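Local coordinates for protein DNA methyltransferase (Nicotiana tabacum, PDB 4ONQ) that probably transfers methyl groups from S-adenosyl-L-methionine to carbon 5 of cytosine in DNA, this chain being its catalytic domain, with sinefungin bound, at residues V26-P31 / Y82-P87; S58-I63 / S340-L345; L234-G239 / N287-L292. The protein carries 5 engineered substitutions. All coordinates share one frame; numbering follows the deposited sequence.

Interaction 1. Residues V26-P31 / Y82-P87; sequences VRRTLP and YIHNLP
The guanidinium of Arg28 has the CD1 methyl of Leu30, from its own segment, over one face, 4.1 Å above the plane and displaced toward the rim, while the carbonyl of Leu86 lies at its edge. The His84 imidazole carries Arg28 NH1 over one face, 3.7 Å above the plane and again toward the rim, and has the backbone N of Leu86 at its edge. The two groups cross obliquely, their planes 56° apart, so the guanidinium tilts over the ring rather than stacking flat on it. Arg28 reaches this place with an extended start, CG anti to the backbone N, and then a bend at chi3 (70°) that swings the head across the residues following strand 79-84. There NH2 gives a short but poorly aligned bond to Leu86 O, 2.7 Å with 122° at the hydrogen, a weak one. NH1 comes to 2.9 Å from His84 O, so the arginine head meets two carbonyls here. His84 CG takes the crowded position between the backbone N and the carbonyl carbon, which brings ND1 round to accept a weak bond from Leu86 N at 3.4 Å, while NE2 is hydrogen-bonded to Glu66 OE1. Beside the arginine, Leu30 CD1 packs 4.3 Å from Asn85 CA, and the Asn85 amide is tied to Phe40 N, Ala34 O and Pro38 O. The contact thus fastens the loop ahead of strand 39-45 to the end of strand 79-84, its antiparallel neighbour in the sheet. With ND1 accepting from a backbone N-H and NE2 facing a carboxylate, a neutral His84 protonated on NE2 is plausible; the arginine charge would disfavour a second proton, but Glu66 would offset this, leaving the charge state open.

Interaction 2. Residues S58-I63 / S340-L345; sequences SSLYDI and SYVRIL. Engineered in segment 58-63: Ser58 (natural residue Arg), Ser59 (natural residue Phe). Engineered in segment 340-345: Ser340 (natural residue Asp).
Leu60 holds CG anti to its carbonyl carbon, and chi2 of -180° sets CD1 anti to CA and turns the other branch, CD2, against the face of helix 337-352 formed by Tyr341, Val342 and Leu345. On that helix Val342 has CG1 anti to the backbone N and CG2 beside it, while Leu345 sets CG anti to the backbone N; its chi2 of 55° folds CD1 back and leaves CD2 as the outstretched branch. The three side chains meet at Leu60 CD2, which lies 4.0 Å from Val342 CG2 and 3.9 Å from Leu345 CD2. Leu60 crosses Leu345 at about a right angle and Val342 obliquely; the same methyl also touches the edge of the Tyr341 ring, 4.2 Å from CE2. Tyr61 approaches Leu345 tip to tip, its ring edge bringing CE2 to 3.8 Å from Leu345 CD2. The backbone sets up this approach: Leu60 is the first residue to leave helix 50-59, and a type I' turn from Leu60 to Ile63 gives Tyr61 its positive phi (60°). At the margin, the engineered Ser59 touches Val342 CG2 with CB at 4.1 Å, while its OG bonds back to Thr55 O. Leu60 also packs on Ile83 and on Tyr42 of the interior strand 39-45. The junction at Leu60 CD2 is thus apolar and non-directional, whereas the Tyr61 ring is probably limited in its rotation by a weak bond from OH to Asp346 OD2, next to Leu345, and a cation-pi contact with Lys349, one turn beyond.

Interaction 3. Residues L234-G239 / N287-L292; sequences LSLFSG and NDVQQL. With SFG (sinefungin), chain C.
Phe237 touches sinefungin directly: its ring stands edge-on above the adenine, CD1 3.2 Å from SFG N3, with the two planes about 74° apart. Its backbone O takes a weak hydrogen bond of 3.3 Å from the amino N of the ligand, so one residue meets both ends of the molecule. Gly239 CA, at positive phi, is 3.6 Å from O3', and a CB there would run into the ligand CA. From the other segment Val289 turns CB toward the adenine, 3.9 Å from N1, and lays CG2 obliquely against the Phe237 ring, 3.9 Å from CZ; ring and valine cross at a slant and together border the base. Val289 N is 3.6 Å from N1, and Asp288 OD1 is 3.8 Å from N6, near the exocyclic amine but long for a bond.

The second shell fixes these groups. Phe237 CG sits anti to its carbonyl carbon, which points the ring past Leu236 toward Val289. Deeper in, Leu236 CD2 packs 4.0 Å from Leu292 CD1, and Leu234 adds its CD1 methyl to the same leucine. The 287-292 loop shapes itself: Asp288 OD1 accepts from Gln290 N, an Asx turn, while Gln291 OE1 receives both Asn287 N, nearly along its C=O axis, and Asp288 N, from above the carbonyl plane with 175° at the hydrogen.

The sequence and geometry fit the glycine-rich loop after the first strand of a class I methyltransferase, and Glu261 beyond the next strand also binds the ligand. Chemically, in these two segments the base meets apolar groups plus two long polar approaches, with Asp288 OD1 partly committed to its own turn, while the amino end is met by the Phe237 carbonyl through one weak bond.

The three contacts run across one Rossmann-like domain. Interactions 1 and 2, with centres 14 Å apart, pack together: Ile83 CG2 lies 3.6 Å from Leu60 CD1, the apolar part, and His84 O is 3.3 Å from Ile63 CD1. Interactions 2 and 3, with centres 15 Å apart, meet through Arg343, whose NH2 is 2.8 Å from Leu292 O, a probable hydrogen bond that ties the C-terminal helix to the loop bordering the adenine. Interaction 3 lines the sinefungin pocket itself; the Tyr341 side chain is about 10 Å from the ligand. Interaction 1 lies on the same sheet, its nearest atoms about 11 Å from interaction 3 and its centre 24 Å away. The predicted active-site Cys316 is unmodelled.

Interaction 1. Residues V26-P31 / Y82-P87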
loop_
_atom_site.group_PDB
_atom_site.type_symbol
_atom_site.label_atom_id
_atom_site.label_comp_id
_atom_site.label_asym_id
_atom_site.label_seq_id
_atom_site.Cartn_x
_atom_site.Cartn_y
_atom_site.Cartn_z
ATOM N N VAL A 26 6.180 16.746 -15.351
ATOM C CA VAL A 26 6.514 16.274 -14.014
ATOM C C VAL A 26 6.379 17.411 -12.998
ATOM O O VAL A 26 6.880 17.344 -11.898
ATOM C CB VAL A 26 7.950 15.792 -13.990
ATOM C CG1 VAL A 26 8.218 14.984 -12.761
ATOM C CG2 VAL A 26 8.231 14.966 -15.199
ATOM N N ARG A 27 5.704 18.479 -13.387
ATOM C CA ARG A 27 5.553 19.650 -12.532
ATOM C C ARG A 27 4.183 19.686 -11.832
ATOM O O ARG A 27 3.206 19.091 -12.282
ATOM C CB ARG A 27 5.799 20.923 -13.361
ATOM C CG ARG A 27 5.725 22.233 -12.611
ATOM C CD ARG A 27 7.087 22.617 -12.087
ATOM N NE ARG A 27 8.025 22.851 -13.179
ATOM C CZ ARG A 27 8.096 23.987 -13.864
ATOM N NH1 ARG A 27 8.979 24.120 -14.845
ATOM N NH2 ARG A 27 7.281 24.991 -13.568
ATOM N N ARG A 28 4.120 20.358 -10.697
ATOM C CA ARG A 28 2.838 20.606 -10.077
ATOM C C ARG A 28 2.957 21.888 -9.292
ATOM O O ARG A 28 3.952 22.108 -8.604
ATOM C CB ARG A 28 2.428 19.455 -9.160
ATOM C CG ARG A 28 1.158 19.748 -8.381
ATOM C CD ARG A 28 0.745 18.585 -7.504
ATOM N NE ARG A 28 1.647 18.382 -6.375
ATOM C CZ ARG A 28 1.426 17.502 -5.405
ATOM N NH1 ARG A 28 0.329 16.758 -5.429
ATOM N NH2 ARG A 28 2.292 17.369 -4.408
ATOM N N THR A 29 1.931 22.697 -9.374
ATOM C CA THR A 29 1.897 23.895 -8.592
ATOM C C THR A 29 0.836 23.740 -7.514
ATOM O O THR A 29 -0.340 23.605 -7.783
ATOM C CB THR A 29 1.706 25.130 -9.484
ATOM O OG1 THR A 29 2.990 25.601 -9.918
ATOM C CG2 THR A 29 1.039 26.240 -8.732
ATOM N N LEU A 30 1.295 23.712 -6.282
ATOM C CA LEU A 30 0.390 23.531 -5.159
ATOM C C LEU A 30 -0.450 24.775 -4.928
ATOM O O LEU A 30 0.078 25.891 -4.899
ATOM C CB LEU A 30 1.167 23.201 -3.882
ATOM C CG LEU A 30 1.237 21.730 -3.472
ATOM C CD1 LEU A 30 -0.107 21.058 -3.700
ATOM C CD2 LEU A 30 2.351 20.996 -4.200
ATOM N N PRO A 31 -1.770 24.587 -4.798
ATOM C CA PRO A 31 -2.641 25.644 -4.279
ATOM C C PRO A 31 -2.058 26.224 -2.993
ATOM O O PRO A 31 -1.506 25.469 -2.197
ATOM C CB PRO A 31 -3.945 24.904 -3.986
ATOM C CG PRO A 31 -3.931 23.694 -4.912
ATOM C CD PRO A 31 -2.532 23.498 -5.433
ATOM N N TYR A 82 -3.411 9.049 -5.103
ATOM C CA TYR A 82 -2.801 9.638 -3.917
ATOM C C TYR A 82 -2.920 11.157 -3.930
ATOM O O TYR A 82 -2.407 11.818 -4.825
ATOM C CB TYR A 82 -1.323 9.250 -3.815
ATOM C CG TYR A 82 -1.065 7.762 -3.853
ATOM C CD1 TYR A 82 -0.969 7.017 -2.681
ATOM C CD2 TYR A 82 -0.911 7.099 -5.063
ATOM C CE1 TYR A 82 -0.725 5.649 -2.717
ATOM C CE2 TYR A 82 -0.670 5.741 -5.110
ATOM C CZ TYR A 82 -0.577 5.019 -3.938
ATOM O OH TYR A 82 -0.345 3.665 -4.006
ATOM N N ILE A 83 -3.602 11.708 -2.934
ATOM C CA ILE A 83 -3.682 13.151 -2.774
ATOM C C ILE A 83 -2.633 13.571 -1.764
ATOM O O ILE A 83 -2.651 13.108 -0.630
ATOM C CB ILE A 83 -5.052 13.579 -2.231
ATOM C CG1 ILE A 83 -6.176 13.016 -3.103
ATOM C CG2 ILE A 83 -5.129 15.102 -2.127
ATOM C CD1 ILE A 83 -6.603 13.940 -4.215
ATOM N N HIS A 84 -1.720 14.450 -2.161
ATOM C CA HIS A 84 -0.677 14.883 -1.240
ATOM C C HIS A 84 -0.144 16.279 -1.552
ATOM O O HIS A 84 -0.440 16.847 -2.601
ATOM C CB HIS A 84 0.464 13.864 -1.222
ATOM C CG HIS A 84 1.098 13.644 -2.559
ATOM N ND1 HIS A 84 2.172 14.385 -3.005
ATOM C CD2 HIS A 84 0.809 12.767 -3.549
ATOM C CE1 HIS A 84 2.519 13.969 -4.210
ATOM N NE2 HIS A 84 1.706 12.991 -4.564
ATOM N N ASN A 85 0.639 16.822 -0.625
ATOM C CA ASN A 85 1.253 18.131 -0.798
ATOM C C ASN A 85 2.778 18.056 -0.708
ATOM O O ASN A 85 3.436 19.008 -0.291
ATOM C CB ASN A 85 0.694 19.124 0.226
ATOM C CG ASN A 85 1.014 18.733 1.664
ATOM O OD1 ASN A 85 1.516 17.638 1.933
ATOM N ND2 ASN A 85 0.709 19.628 2.599
ATOM N N LEU A 86 3.328 16.913 -1.101
ATOM C CA LEU A 86 4.768 16.685 -1.070
ATOM C C LEU A 86 5.408 17.269 -2.311
ATOM O O LEU A 86 4.747 17.417 -3.336
ATOM C CB LEU A 86 5.059 15.183 -1.052
ATOM C CG LEU A 86 4.407 14.375 0.067
ATOM C CD1 LEU A 86 4.433 12.881 -0.247
ATOM C CD2 LEU A 86 5.109 14.667 1.378
ATOM N N PRO A 87 6.706 17.601 -2.225
ATOM C CA PRO A 87 7.456 17.901 -3.445
ATOM C C PRO A 87 7.480 16.664 -4.331
ATOM O O PRO A 87 7.442 15.540 -3.827
ATOM C CB PRO A 87 8.861 18.231 -2.931
ATOM C CG PRO A 87 8.910 17.706 -1.531
ATOM C CD PRO A 87 7.516 17.788 -1.012
#

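Interaction 2. Residues S58-I63 / S340-L345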
loop_
_atom_site.group_PDB
_atom_site.type_symbol
_atom_site.label_atom_id
_atom_site.label_comp_id
_atom_site.label_asym_id
_atom_site.label_seq_id
_atom_site.Cartn_x
_atom_site.Cartn_y
_atom_site.Cartn_z
ATOM N N SER A 58 -11.921 18.423 -3.390
ATOM C CA SER A 58 -12.482 19.631 -2.794
ATOM C C SER A 58 -12.268 19.647 -1.287
ATOM O O SER A 58 -12.029 20.701 -0.699
ATOM C CB SER A 58 -13.973 19.768 -3.119
ATOM O OG SER A 58 -14.757 18.845 -2.384
ATOM N N SER A 59 -12.342 18.473 -0.668
ATOM C CA SER A 59 -12.160 18.368 0.773
ATOM C C SER A 59 -10.695 18.542 1.155
ATOM O O SER A 59 -10.380 18.973 2.265
ATOM C CB SER A 59 -12.679 17.026 1.286
ATOM O OG SER A 59 -14.070 16.900 1.060
ATOM N N LEU A 60 -9.800 18.209 0.230
ATOM C CA LEU A 60 -8.368 18.283 0.501
ATOM C C LEU A 60 -7.687 19.386 -0.298
ATOM O O LEU A 60 -6.789 19.123 -1.097
ATOM C CB LEU A 60 -7.685 16.938 0.229
ATOM C CG LEU A 60 -8.019 15.785 1.174
ATOM C CD1 LEU A 60 -7.263 14.525 0.774
ATOM C CD2 LEU A 60 -7.696 16.165 2.607
ATOM N N TYR A 61 -8.138 20.617 -0.084
ATOM C CA TYR A 61 -7.435 21.801 -0.566
ATOM C C TYR A 61 -7.259 21.837 -2.087
ATOM O O TYR A 61 -6.267 22.366 -2.592
ATOM C CB TYR A 61 -6.098 21.925 0.169
ATOM C CG TYR A 61 -6.244 21.616 1.647
ATOM C CD1 TYR A 61 -6.887 22.505 2.499
ATOM C CD2 TYR A 61 -5.769 20.427 2.182
ATOM C CE1 TYR A 61 -7.039 22.225 3.845
ATOM C CE2 TYR A 61 -5.919 20.137 3.527
ATOM C CZ TYR A 61 -6.553 21.039 4.351
ATOM O OH TYR A 61 -6.700 20.756 5.690
ATOM N N ASP A 62 -8.231 21.261 -2.796
ATOM C CA ASP A 62 -8.320 21.306 -4.259
ATOM C C ASP A 62 -7.258 20.507 -5.013
ATOM O O ASP A 62 -7.257 20.484 -6.244
ATOM C CB ASP A 62 -8.344 22.747 -4.758
ATOM C CG ASP A 62 -9.494 23.534 -4.186
ATOM O OD1 ASP A 62 -10.608 22.976 -4.106
ATOM O OD2 ASP A 62 -9.280 24.707 -3.810
ATOM N N ILE A 63 -6.372 19.848 -4.273
ATOM C CA ILE A 63 -5.290 19.059 -4.861
ATOM C C ILE A 63 -5.796 17.957 -5.803
ATOM O O ILE A 63 -6.762 17.255 -5.505
ATOM C CB ILE A 63 -4.391 18.447 -3.759
ATOM C CG1 ILE A 63 -3.833 19.557 -2.860
ATOM C CG2 ILE A 63 -3.264 17.619 -4.367
ATOM C CD1 ILE A 63 -2.791 19.079 -1.869
ATOM N N SER A 340 -13.362 11.866 8.741
ATOM C CA SER A 340 -12.536 11.866 9.941
ATOM C C SER A 340 -11.099 12.261 9.607
ATOM O O SER A 340 -10.474 13.060 10.321
ATOM C CB SER A 340 -12.572 10.498 10.619
ATOM O OG SER A 340 -13.859 10.226 11.148
ATOM N N TYR A 341 -10.583 11.710 8.512
ATOM C CA TYR A 341 -9.242 12.064 8.062
ATOM C C TYR A 341 -9.130 13.565 7.824
ATOM O O TYR A 341 -8.192 14.212 8.292
ATOM C CB TYR A 341 -8.875 11.304 6.788
ATOM C CG TYR A 341 -7.498 11.631 6.260
ATOM C CD1 TYR A 341 -6.394 10.880 6.636
ATOM C CD2 TYR A 341 -7.300 12.691 5.386
ATOM C CE1 TYR A 341 -5.136 11.174 6.159
ATOM C CE2 TYR A 341 -6.045 12.997 4.907
ATOM C CZ TYR A 341 -4.967 12.235 5.294
ATOM O OH TYR A 341 -3.711 12.537 4.817
ATOM N N VAL A 342 -10.098 14.111 7.096
ATOM C CA VAL A 342 -10.094 15.529 6.751
ATOM C C VAL A 342 -10.189 16.421 7.991
ATOM O O VAL A 342 -9.423 17.377 8.141
ATOM C CB VAL A 342 -11.244 15.857 5.782
ATOM C CG1 VAL A 342 -11.298 17.351 5.485
ATOM C CG2 VAL A 342 -11.081 15.058 4.503
ATOM N N ARG A 343 -11.130 16.093 8.873
ATOM C CA ARG A 343 -11.327 16.817 10.123
ATOM C C ARG A 343 -10.022 16.881 10.901
ATOM O O ARG A 343 -9.604 17.946 11.365
ATOM C CB ARG A 343 -12.387 16.114 10.975
ATOM C CG ARG A 343 -12.829 16.891 12.204
ATOM C CD ARG A 343 -13.534 15.991 13.216
ATOM N NE ARG A 343 -12.586 15.338 14.118
ATOM C CZ ARG A 343 -12.471 14.022 14.265
ATOM N NH1 ARG A 343 -13.253 13.203 13.575
ATOM N NH2 ARG A 343 -11.578 13.527 15.111
ATOM N N ILE A 344 -9.372 15.730 11.027
ATOM C CA ILE A 344 -8.145 15.644 11.809
ATOM C C ILE A 344 -6.978 16.395 11.167
ATOM O O ILE A 344 -6.252 17.126 11.853
ATOM C CB ILE A 344 -7.780 14.180 12.103
ATOM C CG1 ILE A 344 -8.813 13.592 13.060
ATOM C CG2 ILE A 344 -6.383 14.068 12.679
ATOM C CD1 ILE A 344 -8.429 12.268 13.629
ATOM N N LEU A 345 -6.807 16.230 9.859
ATOM C CA LEU A 345 -5.758 16.954 9.145
ATOM C C LEU A 345 -5.952 18.454 9.341
ATOM O O LEU A 345 -5.002 19.184 9.635
ATOM C CB LEU A 345 -5.756 16.598 7.656
ATOM C CG LEU A 345 -4.877 17.456 6.740
ATOM C CD1 LEU A 345 -3.435 17.476 7.215
ATOM C CD2 LEU A 345 -4.951 16.961 5.307
#

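Interaction 3. Residues L234-G239 / N287-L292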
loop_
_atom_site.group_PDB
_atom_site.type_symbol
_atom_site.label_atom_id
_atom_site.label_comp_id
_atom_site.label_asym_id
_atom_site.label_seq_id
_atom_site.Cartn_x
_atom_site.Cartn_y
_atom_site.Cartn_z
ATOM N N LEU A 234 1.671 11.473 12.178
ATOM C CA LEU A 234 0.320 11.083 12.533
ATOM C C LEU A 234 -0.151 10.077 11.494
ATOM O O LEU A 234 -0.464 10.444 10.361
ATOM C CB LEU A 234 -0.617 12.286 12.578
ATOM C CG LEU A 234 -2.047 11.954 13.025
ATOM C CD1 LEU A 234 -2.009 11.184 14.324
ATOM C CD2 LEU A 234 -2.899 13.206 13.188
ATOM N N SER A 235 -0.175 8.804 11.875
ATOM C CA SER A 235 -0.590 7.743 10.966
ATOM C C SER A 235 -2.024 7.323 11.258
ATOM O O SER A 235 -2.301 6.711 12.288
ATOM C CB SER A 235 0.348 6.544 11.083
ATOM O OG SER A 235 0.119 5.624 10.033
ATOM N N LEU A 236 -2.932 7.656 10.348
ATOM C CA LEU A 236 -4.350 7.393 10.553
ATOM C C LEU A 236 -4.769 6.173 9.762
ATOM O O LEU A 236 -4.358 6.015 8.614
ATOM C CB LEU A 236 -5.189 8.601 10.134
ATOM C CG LEU A 236 -4.882 9.902 10.880
ATOM C CD1 LEU A 236 -5.699 11.053 10.322
ATOM C CD2 LEU A 236 -5.148 9.723 12.365
ATOM N N PHE A 237 -5.587 5.324 10.383
ATOM C CA PHE A 237 -5.984 4.048 9.799
ATOM C C PHE A 237 -4.737 3.300 9.358
ATOM O O PHE A 237 -4.618 2.918 8.195
ATOM C CB PHE A 237 -6.904 4.270 8.602
ATOM C CG PHE A 237 -7.942 5.326 8.824
ATOM C CD1 PHE A 237 -8.966 5.129 9.732
ATOM C CD2 PHE A 237 -7.900 6.516 8.116
ATOM C CE1 PHE A 237 -9.924 6.096 9.937
ATOM C CE2 PHE A 237 -8.856 7.489 8.317
ATOM C CZ PHE A 237 -9.870 7.279 9.228
ATOM N N SER A 238 -3.807 3.108 10.288
ATOM C CA SER A 238 -2.444 2.714 9.936
ATOM C C SER A 238 -2.252 1.239 9.596
ATOM O O SER A 238 -1.229 0.869 9.020
ATOM C CB SER A 238 -1.466 3.140 11.034
ATOM O OG SER A 238 -1.963 2.808 12.313
ATOM N N GLY A 239 -3.225 0.409 9.963
ATOM C CA GLY A 239 -3.205 -1.010 9.644
ATOM C C GLY A 239 -1.983 -1.751 10.158
ATOM O O GLY A 239 -1.704 -1.763 11.356
ATOM N N ASN A 287 -7.241 3.745 19.462
ATOM C CA ASN A 287 -8.124 2.768 18.844
ATOM C C ASN A 287 -9.091 3.382 17.842
ATOM O O ASN A 287 -9.362 2.796 16.795
ATOM C CB ASN A 287 -8.872 1.976 19.912
ATOM C CG ASN A 287 -7.936 1.175 20.794
ATOM O OD1 ASN A 287 -6.712 1.268 20.667
ATOM N ND2 ASN A 287 -8.504 0.386 21.700
ATOM N N ASP A 288 -9.600 4.569 18.151
ATOM C CA ASP A 288 -10.597 5.185 17.284
ATOM C C ASP A 288 -10.176 6.564 16.799
ATOM O O ASP A 288 -9.681 7.387 17.564
ATOM C CB ASP A 288 -11.954 5.266 17.988
ATOM C CG ASP A 288 -13.110 5.431 17.015
ATOM O OD1 ASP A 288 -12.866 5.828 15.856
ATOM O OD2 ASP A 288 -14.265 5.160 17.408
ATOM N N VAL A 289 -10.399 6.805 15.514
ATOM C CA VAL A 289 -10.105 8.091 14.898
ATOM C C VAL A 289 -11.033 9.172 15.459
ATOM O O VAL A 289 -10.750 10.367 15.354
ATOM C CB VAL A 289 -10.243 7.993 13.361
ATOM C CG1 VAL A 289 -11.701 7.994 12.950
ATOM C CG2 VAL A 289 -9.476 9.096 12.673
ATOM N N GLN A 290 -12.082 8.733 16.132
ATOM C CA GLN A 290 -13.073 9.634 16.671
ATOM C C GLN A 290 -12.717 10.090 18.054
ATOM O O GLN A 290 -13.351 10.955 18.610
ATOM C CB GLN A 290 -14.417 8.956 16.717
ATOM C CG GLN A 290 -15.573 9.908 16.718
ATOM C CD GLN A 290 -15.889 10.461 15.341
ATOM O OE1 GLN A 290 -16.209 11.644 15.194
ATOM N NE2 GLN A 290 -15.817 9.606 14.326
ATOM N N GLN A 291 -11.681 9.508 18.606
ATOM C CA GLN A 291 -11.206 9.914 19.923
ATOM C C GLN A 291 -10.060 10.923 19.831
ATOM O O GLN A 291 -9.508 11.347 20.847
ATOM C CB GLN A 291 -10.818 8.701 20.780
ATOM C CG GLN A 291 -9.423 8.147 20.537
ATOM C CD GLN A 291 -9.128 6.925 21.398
ATOM O OE1 GLN A 291 -8.663 5.898 20.905
ATOM N NE2 GLN A 291 -9.403 7.036 22.690
ATOM N N LEU A 292 -9.717 11.314 18.608
ATOM C CA LEU A 292 -8.751 12.387 18.396
ATOM C C LEU A 292 -9.445 13.725 18.194
ATOM O O LEU A 292 -9.674 14.144 17.059
ATOM C CB LEU A 292 -7.867 12.107 17.179
ATOM C CG LEU A 292 -6.745 11.078 17.284
ATOM C CD1 LEU A 292 -5.969 11.064 15.989
ATOM C CD2 LEU A 292 -5.826 11.382 18.450
HETATM N N SFG C . -2.729 1.676 5.816
HETATM C CA SFG C . -2.923 0.278 6.242
HETATM C C SFG C . -1.663 -0.484 5.838
HETATM O O SFG C . -0.829 0.109 5.122
HETATM O OXT SFG C . -1.531 -1.628 6.322
HETATM C CB SFG C . -4.207 -0.255 5.581
HETATM C CG SFG C . -5.314 0.561 6.241
HETATM C CD SFG C . -6.795 0.389 5.841
HETATM N NE SFG C . -7.058 0.745 4.444
HETATM C "C5'" SFG C . -7.468 1.313 6.872
HETATM C "C4'" SFG C . -7.072 0.515 8.142
HETATM O "O4'" SFG C . -8.379 1.091 8.608
HETATM C "C3'" SFG C . -7.492 -0.822 8.740
HETATM O "O3'" SFG C . -6.770 -1.100 9.928
HETATM C "C2'" SFG C . -8.939 -0.649 8.984
HETATM O "O2'" SFG C . -9.418 -1.734 9.786
HETATM C "C1'" SFG C . -8.625 0.551 9.914
HETATM N N9 SFG C . -9.886 1.107 10.462
HETATM C C8 SFG C . -11.148 0.817 10.194
HETATM N N7 SFG C . -11.924 1.621 10.917
HETATM C C5 SFG C . -11.141 2.437 11.624
HETATM C C6 SFG C . -11.417 3.415 12.495
HETATM N N6 SFG C . -12.703 3.658 12.733
HETATM N N1 SFG C . -10.459 4.123 13.106
HETATM C C2 SFG C . -9.128 3.823 12.819
HETATM N N3 SFG C . -8.867 2.796 11.907
HETATM C C4 SFG C . -9.879 2.142 11.310
#